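PDB 6HKV: capsid protein VP1 from Trichodysplasia spinulosa-associated polyomavirus, which forms the pentameric building block of the viral capsid and binds sialylated glycans, probably as receptors on the host cell. Local coordinates for residues S38-V43 with D249-Y254; M102-M107 with G243-K248. All coordinates share one frame; numbering follows the deposited sequence.

Interaction 1. Residues S38-V43 with D249-Y254; sequences SEKVTV and DGDMQY. With GXB (Sialylated precision glycomacromolecule), chain M.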
ATOM      1  N   SER C  38      26.725   7.588   8.080  1.00 21.25           N
ATOM      2  CA  SER C  38      27.430   6.989   9.201  1.00 23.97           C
ATOM      3  C   SER C  38      28.845   6.623   8.750  1.00 22.91           C
ATOM      4  O   SER C  38      29.109   6.530   7.539  1.00 21.67           O
ATOM      5  CB  SER C  38      26.722   5.767   9.743  1.00 22.79           C
ATOM      6  OG  SER C  38      26.827   4.689   8.844  1.00 23.66           O
ATOM      7  N   GLU C  39      29.686   6.326   9.738  1.00 24.19           N
ATOM      8  CA  GLU C  39      30.887   5.538   9.468  1.00 24.93           C
ATOM      9  C   GLU C  39      30.441   4.132   9.049  1.00 23.77           C
ATOM     10  O   GLU C  39      29.272   3.734   9.256  1.00 24.04           O
ATOM     11  CB  GLU C  39      31.795   5.462  10.701  1.00 26.11           C
ATOM     12  CG  GLU C  39      32.290   6.805  11.194  1.00 28.37           C
ATOM     13  CD  GLU C  39      33.140   7.634  10.256  1.00 29.22           C
ATOM     14  OE1 GLU C  39      33.715   7.073   9.336  1.00 31.84           O
ATOM     15  OE2 GLU C  39      33.204   8.848  10.470  1.00 30.49           O
ATOM     16  N   LYS C  40      31.359   3.383   8.438  1.00 23.60           N
ATOM     17  CA  LYS C  40      31.076   2.013   8.005  1.00 27.77           C
ATOM     18  C   LYS C  40      30.503   1.190   9.157  1.00 24.30           C
ATOM     19  O   LYS C  40      31.035   1.199  10.277  1.00 26.11           O
ATOM     20  CB  LYS C  40      32.338   1.318   7.474  1.00 28.24           C
ATOM     21  CG  LYS C  40      32.872   1.904   6.174  1.00 33.70           C
ATOM     22  CD  LYS C  40      34.248   1.411   5.795  1.00 37.64           C
ATOM     23  CE  LYS C  40      34.599   1.735   4.363  1.00 41.16           C
ATOM     24  NZ  LYS C  40      35.974   1.278   4.050  1.00 46.18           N
ATOM     25  N   VAL C  41      29.444   0.439   8.855  1.00 23.64           N
ATOM     26  CA  VAL C  41      28.825  -0.452   9.794  1.00 23.31           C
ATOM     27  C   VAL C  41      29.760  -1.652  10.041  1.00 23.97           C
ATOM     28  O   VAL C  41      30.334  -2.220   9.100  1.00 23.41           O
ATOM     29  CB  VAL C  41      27.456  -0.922   9.279  1.00 23.45           C
ATOM     30  CG1 VAL C  41      26.869  -2.042  10.108  1.00 25.20           C
ATOM     31  CG2 VAL C  41      26.499   0.268   9.193  1.00 23.49           C
ATOM     32  N   THR C  42      29.866  -2.029  11.315  1.00 24.64           N
ATOM     33  CA  THR C  42      30.578  -3.245  11.734  1.00 25.50           C
ATOM     34  C   THR C  42      29.587  -4.149  12.459  1.00 28.30           C
ATOM     35  O   THR C  42      28.516  -3.713  12.870  1.00 27.85           O
ATOM     36  CB  THR C  42      31.806  -2.915  12.599  1.00 24.86           C
ATOM     37  OG1 THR C  42      31.406  -2.488  13.898  1.00 25.35           O
ATOM     38  CG2 THR C  42      32.696  -1.867  11.975  1.00 25.39           C
ATOM     39  N   VAL C  43      29.959  -5.420  12.631  1.00 24.32           N
ATOM     40  CA  VAL C  43      29.044  -6.424  13.135  1.00 25.41           C
ATOM     41  C   VAL C  43      29.715  -7.150  14.309  1.00 26.67           C
ATOM     42  O   VAL C  43      30.852  -7.623  14.180  1.00 27.57           O
ATOM     43  CB  VAL C  43      28.624  -7.384  12.014  1.00 25.43           C
ATOM     44  CG1 VAL C  43      27.810  -8.551  12.521  1.00 24.94           C
ATOM     45  CG2 VAL C  43      27.848  -6.642  10.924  1.00 27.14           C
ATOM     46  N   ASP C 249      33.258  -2.814  -2.070  1.00 31.60           N
ATOM     47  CA  ASP C 249      33.621  -4.085  -1.431  1.00 33.04           C
ATOM     48  C   ASP C 249      32.490  -4.606  -0.540  1.00 35.36           C
ATOM     49  O   ASP C 249      32.655  -5.628   0.124  1.00 34.75           O
ATOM     50  CB  ASP C 249      34.907  -3.932  -0.624  1.00 40.21           C
ATOM     51  CG  ASP C 249      36.082  -3.526  -1.501  1.00 44.29           C
ATOM     52  OD1 ASP C 249      36.183  -4.040  -2.643  1.00 44.44           O
ATOM     53  OD2 ASP C 249      36.853  -2.663  -1.055  1.00 54.30           O
ATOM     54  N   GLY C 250      31.339  -3.920  -0.510  1.00 30.88           N
ATOM     55  CA  GLY C 250      30.213  -4.372   0.298  1.00 28.67           C
ATOM     56  C   GLY C 250      30.089  -3.659   1.638  1.00 28.23           C
ATOM     57  O   GLY C 250      29.157  -3.923   2.380  1.00 26.41           O
ATOM     58  N   ASP C 251      31.015  -2.754   1.946  1.00 26.35           N
ATOM     59  CA  ASP C 251      30.982  -1.936   3.168  1.00 28.88           C
ATOM     60  C   ASP C 251      29.768  -1.000   3.069  1.00 24.68           C
ATOM     61  O   ASP C 251      29.558  -0.439   2.021  1.00 25.37           O
ATOM     62  CB  ASP C 251      32.212  -1.033   3.332  1.00 36.16           C
ATOM     63  CG  ASP C 251      33.442  -1.393   2.523  1.00 47.48           C
ATOM     64  OD1 ASP C 251      33.362  -1.191   1.276  1.00 51.73           O
ATOM     65  OD2 ASP C 251      34.340  -2.011   3.117  1.00 58.58           O
ATOM     66  N   MET C 252      29.046  -0.804   4.177  1.00 22.67           N
ATOM     67  CA  MET C 252      27.767  -0.062   4.086  1.00 22.09           C
ATOM     68  C   MET C 252      27.731   1.043   5.135  1.00 22.19           C
ATOM     69  O   MET C 252      28.302   0.918   6.204  1.00 22.22           O
ATOM     70  CB  MET C 252      26.587  -1.024   4.264  1.00 21.28           C
ATOM     71  CG  MET C 252      26.421  -1.930   3.072  1.00 21.17           C
ATOM     72  SD  MET C 252      25.271  -3.259   3.241  1.00 21.86           S
ATOM     73  CE  MET C 252      23.682  -2.399   3.291  1.00 23.98           C
ATOM     74  N   GLN C 253      27.072   2.146   4.773  1.00 22.16           N
ATOM     75  CA  GLN C 253      26.918   3.298   5.645  1.00 23.81           C
ATOM     76  C   GLN C 253      25.458   3.744   5.598  1.00 23.00           C
ATOM     77  O   GLN C 253      24.896   3.822   4.518  1.00 19.48           O
ATOM     78  CB  GLN C 253      27.751   4.481   5.155  1.00 23.52           C
ATOM     79  CG  GLN C 253      29.249   4.247   5.196  1.00 26.44           C
ATOM     80  CD  GLN C 253      29.965   5.269   4.354  1.00 27.10           C
ATOM     81  OE1 GLN C 253      30.232   5.016   3.197  1.00 30.56           O
ATOM     82  NE2 GLN C 253      30.268   6.419   4.929  1.00 26.64           N
ATOM     83  N   TYR C 254      24.901   4.119   6.758  1.00 20.72           N
ATOM     84  CA  TYR C 254      23.620   4.805   6.781  1.00 22.31           C
ATOM     85  C   TYR C 254      23.703   6.118   6.008  1.00 20.29           C
ATOM     86  O   TYR C 254      24.711   6.808   6.045  1.00 22.24           O
ATOM     87  CB  TYR C 254      23.218   5.158   8.215  1.00 20.75           C
ATOM     88  CG  TYR C 254      22.748   4.045   9.109  1.00 20.78           C
ATOM     89  CD1 TYR C 254      21.419   3.654   9.104  1.00 19.23           C
ATOM     90  CD2 TYR C 254      23.602   3.393   9.983  1.00 19.11           C
ATOM     91  CE1 TYR C 254      20.951   2.653   9.936  1.00 19.57           C
ATOM     92  CE2 TYR C 254      23.152   2.369  10.806  1.00 19.35           C
ATOM     93  CZ  TYR C 254      21.818   2.011  10.808  1.00 21.81           C
ATOM     94  OH  TYR C 254      21.323   1.049  11.638  1.00 20.51           O
TER
HETATM   95  CAE GXB M 401      34.215  -4.719  15.063  1.00 31.11           C
HETATM   96  CAH GXB M 401      33.650  -5.920  14.329  1.00 30.25           C
HETATM   97  CAJ GXB M 401      33.572  -7.024  12.050  1.00 35.04           C
HETATM   98  OAL GXB M 401      37.756  -4.342  15.675  1.00 41.54           O
HETATM   99  N26 GXB M 401      40.715  -7.280  15.689  1.00 74.07           N
HETATM  100  C27 GXB M 401      39.469  -6.973  15.350  1.00 66.27           C
HETATM  101  CAG GXB M 401      29.843  -4.059  16.697  1.00 27.48           C
HETATM  102  CAF GXB M 401      31.256  -4.489  17.130  1.00 30.55           C
HETATM  103  OAF GXB M 401      31.436  -5.022  18.097  1.00 28.00           O
HETATM  104  NAD GXB M 401      32.248  -4.054  16.234  1.00 29.93           N
HETATM  105  CAD GXB M 401      33.662  -4.354  16.398  1.00 29.60           C
HETATM  106  CAC GXB M 401      34.387  -3.139  16.838  1.00 32.01           C
HETATM  107  CAB GXB M 401      35.836  -3.296  16.896  1.00 34.58           C
HETATM  108  CAA GXB M 401      36.435  -3.829  15.578  1.00 36.74           C
HETATM  109  OAA GXB M 401      35.604  -4.957  15.224  1.00 32.89           O
HETATM  110  CAI GXB M 401      34.404  -6.215  13.014  1.00 29.95           C
HETATM  111  OAJ GXB M 401      32.669  -6.122  11.399  1.00 34.05           O
HETATM  112  OAI GXB M 401      34.817  -4.992  12.385  1.00 35.34           O
HETATM  113  OAH GXB M 401      33.732  -6.938  15.250  1.00 30.71           O
HETATM  114  CAK GXB M 401      36.385  -2.783  14.529  1.00 38.21           C
HETATM  115  OAM GXB M 401      36.703  -1.677  14.821  1.00 46.73           O
HETATM  116  OAK GXB M 401      36.062  -2.984  13.380  1.00 39.04           O
HETATM  117  OAC GXB M 401      33.981  -2.794  18.140  1.00 30.44           O
HETATM  118  CAL GXB M 401      38.443  -4.619  14.502  1.00 43.90           C
HETATM  119  C23 GXB M 401      39.538  -5.581  14.989  1.00 62.13           C
HETATM  120  N24 GXB M 401      40.781  -5.230  15.153  1.00 65.90           N
HETATM  121  N25 GXB M 401      41.460  -6.246  15.566  1.00 70.08           N
HETATM  122  O   HOH W   1      29.393  -2.597   6.354  1.00 28.74           O

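Interaction 2. Residues M102-M107 with G243-K248; sequences MATKRM and GFLVGK. With GXB (Sialylated precision glycomacromolecule), chain P.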
ATOM      1  N   MET C 102      27.737   6.760  -8.204  1.00 24.84           N
ATOM      2  CA  MET C 102      28.671   6.872  -7.089  1.00 24.87           C
ATOM      3  C   MET C 102      29.496   5.587  -6.994  1.00 25.84           C
ATOM      4  O   MET C 102      29.156   4.560  -7.605  1.00 23.65           O
ATOM      5  CB  MET C 102      27.943   7.128  -5.762  1.00 23.90           C
ATOM      6  CG  MET C 102      27.385   8.542  -5.697  1.00 26.06           C
ATOM      7  SD  MET C 102      26.667   8.940  -4.087  1.00 28.00           S
ATOM      8  CE  MET C 102      25.266   7.822  -4.062  1.00 30.90           C
ATOM      9  N   ALA C 103      30.619   5.665  -6.274  1.00 25.03           N
ATOM     10  CA  ALA C 103      31.533   4.506  -6.166  1.00 25.07           C
ATOM     11  C   ALA C 103      30.908   3.460  -5.238  1.00 27.69           C
ATOM     12  O   ALA C 103      31.132   3.476  -4.021  1.00 29.94           O
ATOM     13  CB  ALA C 103      32.880   4.951  -5.666  1.00 25.81           C
ATOM     14  N   THR C 104      30.141   2.546  -5.848  1.00 27.29           N
ATOM     15  CA  THR C 104      29.334   1.569  -5.141  1.00 26.37           C
ATOM     16  C   THR C 104      29.456   0.216  -5.839  1.00 26.50           C
ATOM     17  O   THR C 104      29.942   0.136  -6.989  1.00 27.35           O
ATOM     18  CB  THR C 104      27.863   2.001  -5.151  1.00 26.44           C
ATOM     19  OG1 THR C 104      27.504   2.224  -6.511  1.00 25.50           O
ATOM     20  CG2 THR C 104      27.618   3.258  -4.347  1.00 26.05           C
ATOM     21  N   LYS C 105      28.970  -0.828  -5.170  1.00 27.13           N
ATOM     22  CA  LYS C 105      28.638  -2.079  -5.814  1.00 28.08           C
ATOM     23  C   LYS C 105      27.713  -1.794  -6.995  1.00 26.82           C
ATOM     24  O   LYS C 105      26.990  -0.804  -6.977  1.00 27.29           O
ATOM     25  CB  LYS C 105      27.993  -3.042  -4.817  1.00 31.33           C
ATOM     26  CG  LYS C 105      28.958  -4.030  -4.178  1.00 38.11           C
ATOM     27  CD  LYS C 105      28.261  -5.222  -3.546  1.00 38.64           C
ATOM     28  CE  LYS C 105      29.085  -6.487  -3.652  1.00 47.32           C
ATOM     29  NZ  LYS C 105      29.330  -6.888  -5.063  1.00 47.86           N
ATOM     30  N   ARG C 106      27.745  -2.649  -8.028  1.00 27.65           N
ATOM     31  CA  ARG C 106      26.917  -2.359  -9.194  1.00 27.32           C
ATOM     32  C   ARG C 106      26.238  -3.636  -9.693  1.00 26.23           C
ATOM     33  O   ARG C 106      26.585  -4.744  -9.323  1.00 25.40           O
ATOM     34  CB  ARG C 106      27.724  -1.589 -10.245  1.00 32.24           C
ATOM     35  CG  ARG C 106      28.821  -2.363 -10.936  1.00 32.03           C
ATOM     36  CD  ARG C 106      29.669  -1.419 -11.792  1.00 32.13           C
ATOM     37  NE  ARG C 106      28.948  -0.923 -12.956  1.00 26.72           N
ATOM     38  CZ  ARG C 106      29.497  -0.214 -13.941  1.00 26.55           C
ATOM     39  NH1 ARG C 106      28.726   0.300 -14.882  1.00 22.38           N
ATOM     40  NH2 ARG C 106      30.818   0.008 -13.958  1.00 22.53           N
ATOM     41  N   MET C 107      25.182  -3.433 -10.491  1.00 23.95           N
ATOM     42  CA  MET C 107      24.364  -4.511 -11.014  1.00 23.66           C
ATOM     43  C   MET C 107      25.048  -5.178 -12.222  1.00 24.42           C
ATOM     44  O   MET C 107      25.906  -4.589 -12.850  1.00 23.64           O
ATOM     45  CB  MET C 107      23.008  -3.942 -11.433  1.00 24.76           C
ATOM     46  CG  MET C 107      22.208  -3.379 -10.278  1.00 24.67           C
ATOM     47  SD  MET C 107      20.496  -3.019 -10.825  1.00 24.41           S
ATOM     48  CE  MET C 107      19.839  -4.684 -10.875  1.00 28.01           C
ATOM     49  N   GLY C 243      18.305   4.869   3.912  1.00 19.37           N
ATOM     50  CA  GLY C 243      18.846   3.584   3.528  1.00 20.19           C
ATOM     51  C   GLY C 243      20.344   3.527   3.752  1.00 20.13           C
ATOM     52  O   GLY C 243      20.856   4.279   4.536  1.00 20.44           O
ATOM     53  N   PHE C 244      21.004   2.644   2.998  1.00 20.86           N
ATOM     54  CA  PHE C 244      22.436   2.424   3.094  1.00 19.96           C
ATOM     55  C   PHE C 244      23.074   2.645   1.725  1.00 20.26           C
ATOM     56  O   PHE C 244      22.529   2.244   0.702  1.00 20.63           O
ATOM     57  CB  PHE C 244      22.768   0.999   3.556  1.00 18.95           C
ATOM     58  CG  PHE C 244      22.326   0.694   4.958  1.00 19.21           C
ATOM     59  CD1 PHE C 244      23.083   1.105   6.040  1.00 19.73           C
ATOM     60  CD2 PHE C 244      21.138   0.030   5.193  1.00 19.37           C
ATOM     61  CE1 PHE C 244      22.669   0.845   7.334  1.00 19.91           C
ATOM     62  CE2 PHE C 244      20.717  -0.234   6.490  1.00 19.91           C
ATOM     63  CZ  PHE C 244      21.499   0.164   7.563  1.00 20.89           C
ATOM     64  N   LEU C 245      24.250   3.260   1.747  1.00 21.66           N
ATOM     65  CA  LEU C 245      25.166   3.305   0.614  1.00 22.24           C
ATOM     66  C   LEU C 245      26.037   2.050   0.666  1.00 23.09           C
ATOM     67  O   LEU C 245      26.665   1.782   1.699  1.00 22.61           O
ATOM     68  CB  LEU C 245      26.033   4.553   0.742  1.00 24.26           C
ATOM     69  CG  LEU C 245      27.022   4.794  -0.400  1.00 27.28           C
ATOM     70  CD1 LEU C 245      26.280   5.228  -1.656  1.00 27.72           C
ATOM     71  CD2 LEU C 245      28.067   5.815   0.002  1.00 29.66           C
ATOM     72  N   VAL C 246      26.094   1.324  -0.448  1.00 24.72           N
ATOM     73  CA  VAL C 246      26.833   0.082  -0.523  1.00 22.58           C
ATOM     74  C   VAL C 246      28.119   0.332  -1.319  1.00 24.37           C
ATOM     75  O   VAL C 246      28.071   0.478  -2.523  1.00 22.84           O
ATOM     76  CB  VAL C 246      26.007  -1.032  -1.171  1.00 23.40           C
ATOM     77  CG1 VAL C 246      26.779  -2.344  -1.161  1.00 24.95           C
ATOM     78  CG2 VAL C 246      24.659  -1.206  -0.490  1.00 25.73           C
ATOM     79  N   GLY C 247      29.252   0.353  -0.617  1.00 25.85           N
ATOM     80  CA  GLY C 247      30.551   0.532  -1.233  1.00 28.46           C
ATOM     81  C   GLY C 247      30.931  -0.644  -2.117  1.00 29.05           C
ATOM     82  O   GLY C 247      30.342  -1.701  -2.063  1.00 27.78           O
ATOM     83  N   LYS C 248      31.975  -0.433  -2.929  1.00 30.14           N
ATOM     84  CA  LYS C 248      32.471  -1.402  -3.904  1.00 35.45           C
ATOM     85  C   LYS C 248      32.693  -2.780  -3.272  1.00 29.84           C
ATOM     86  O   LYS C 248      32.389  -3.793  -3.879  1.00 34.63           O
ATOM     87  CB  LYS C 248      33.807  -0.917  -4.478  1.00 38.01           C
ATOM     88  CG  LYS C 248      33.706   0.374  -5.271  1.00 46.32           C
ATOM     89  CD  LYS C 248      33.759   0.138  -6.735  1.00 52.45           C
ATOM     90  CE  LYS C 248      33.742   1.422  -7.537  1.00 48.66           C
ATOM     91  NZ  LYS C 248      33.437   1.155  -8.958  1.00 57.31           N
TER
HETATM   92  CAE GXB P 401      33.795   6.073 -15.976  1.00 33.20           C
HETATM   93  CAH GXB P 401      33.662   4.905 -15.020  1.00 34.49           C
HETATM   94  CAJ GXB P 401      33.123   2.438 -14.948  1.00 41.42           C
HETATM   95  OAL GXB P 401      36.376   6.636 -18.535  1.00 43.65           O
HETATM   96  N26 GXB P 401      36.924   6.735 -22.854  1.00 55.55           N
HETATM   97  C27 GXB P 401      37.338   6.857 -21.593  1.00 60.50           C
HETATM   98  CAG GXB P 401      31.057   8.242 -12.841  1.00 29.11           C
HETATM   99  CAF GXB P 401      32.512   8.193 -13.330  1.00 33.61           C
HETATM  100  OAF GXB P 401      33.388   8.648 -12.764  1.00 32.17           O
HETATM  101  NAD GXB P 401      32.590   7.592 -14.597  1.00 33.44           N
HETATM  102  CAD GXB P 401      33.827   7.431 -15.332  1.00 36.84           C
HETATM  103  CAC GXB P 401      33.971   8.520 -16.365  1.00 38.38           C
HETATM  104  CAB GXB P 401      35.076   8.280 -17.292  1.00 37.17           C
HETATM  105  CAA GXB P 401      35.136   6.856 -17.906  1.00 37.81           C
HETATM  106  OAA GXB P 401      34.940   5.908 -16.807  1.00 34.40           O
HETATM  107  CAI GXB P 401      33.789   3.550 -15.718  1.00 34.02           C
HETATM  108  OAJ GXB P 401      31.713   2.493 -15.160  1.00 36.71           O
HETATM  109  OAI GXB P 401      33.170   3.634 -17.011  1.00 36.03           O
HETATM  110  OAH GXB P 401      34.577   5.078 -13.989  1.00 40.62           O
HETATM  111  CAK GXB P 401      34.061   6.643 -18.906  1.00 37.14           C
HETATM  112  OAM GXB P 401      33.781   7.504 -19.678  1.00 42.62           O
HETATM  113  OAK GXB P 401      33.446   5.605 -19.013  1.00 35.47           O
HETATM  114  OAC GXB P 401      34.197   9.814 -15.817  1.00 32.49           O
HETATM  115  CAL GXB P 401      36.624   5.470 -19.299  1.00 49.47           C
HETATM  116  C23 GXB P 401      36.604   5.869 -20.820  1.00 58.75           C
HETATM  117  N24 GXB P 401      35.856   5.297 -21.727  1.00 61.95           N
HETATM  118  N25 GXB P 401      36.047   5.815 -22.908  1.00 61.57           N
HETATM  119  O   HOH W   2      33.142   2.373  -2.482  1.00 34.49           O
HETATM  120  O   HOH W   3      31.569  -0.887  -8.656  1.00 31.24           O

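Interaction 1. Residues S38-V43 with D249-Y254
Gln253 and Ser38 make a polar join between the BC loop, which holds residues 38-43, and the start of strand 252-271 in the VP1 jelly roll. The Gln253 side chain wraps past the carbonyl oxygen of Ser38. Its CB lies 3.4 Å from Ser38 O and its CG 3.3 Å from the same oxygen. CD lies 3.5 Å from Ser38 O, and at the tip Gln253 NE2 donates to Ser38 O over 2.9 Å, with the oxygen almost in the amide plane and the N-H...O angle at 162°. Asn34 OD1 is a second acceptor for NE2, so two bonds fix the turn of the amide.

Ser38 is gripped further. Its N donates to Tyr254 O. Its OG, tucked between backbone N and carbonyl carbon (chi1 71°), accepts from Tyr254 N at 2.9 Å and donates to Glu39 O at 2.7 Å, while lying at the Tyr254 ring edge, in plane. Val41 N reaches Met252 O by a nearly straight bond, and a water bridges Val41 O and Met252 N. Lys40, extended alongside Asp251, makes a long salt bridge. Val41 also packs on Val100 of the second subunit.

This anchored loop continues into a sialylated-ligand pocket. Val43 N donates to ligand OAJ, and ligand NAD donates to Thr42 OG1 at 2.9 Å with an N-H...O angle of 179°.

Interaction 2. Residues M102-M107 with G243-K248
Thr104 and Leu245 meet at about a right angle, with Thr104 CG2 3.6 Å from Leu245 CD1. The same leucine methyl receives Met102 CE at 3.7 Å: the Met102 chain bends at its thioether (chi3 -66°), and the two side chains cross obliquely. Leu245 CD1 therefore touches two residues of 102-107. Thr104 CB comes within 3.0 Å of Val246 O, a tight approach beside the 3.1 Å bond from Lys105 N to that carbonyl. The donor of this bond is tilted well out of the carbonyl plane.

Lys105 slants over Val246, its CB 3.9 Å from Val246 CG1, and its CG also meets the carbonyl oxygens of Gly247 and Lys248. In return Lys248, kinked at chi2 (-103°), lays its chain over Ala103 and Thr104, with CE 4.0 Å from Ala103 CA. A water completes the join, linking Ala103 O to Lys248 N.

Arg106 points to the ligand instead. NH2 donates to OAJ, which lies at the edge of the guanidinium near its plane, and NE is held by Gly112 O. The DE loop thus packs on the end of strand 233-246 and the HI turn, and Arg106 shares a sialic-acid site with Thr42, Val43 and Lys51 of another VP1 subunit.

Overall arrangement
The centres of interactions 1 and 2 lie 10 Å apart, on the same side of the chain's centre. In sequence the order is 38-43, 102-107, 243-248 and 249-254, so interaction 1 brackets interaction 2. Strands 233-246 and 252-271 are antiparallel neighbours in one sheet, and the turn joining them contributes to both contacts. A probable bond, Gln253 O to Leu245 N at 2.9 Å, and packing of Phe244 against Met252 and Tyr254 connect the two directly. Each contact serves a different copy of one ligand: interaction 1 supplies Thr42 and Val43 to one, interaction 2 supplies Arg106 to another held by the third subunit. Each site thus joins two subunits, consistent with binding that relies on pentamer assembly.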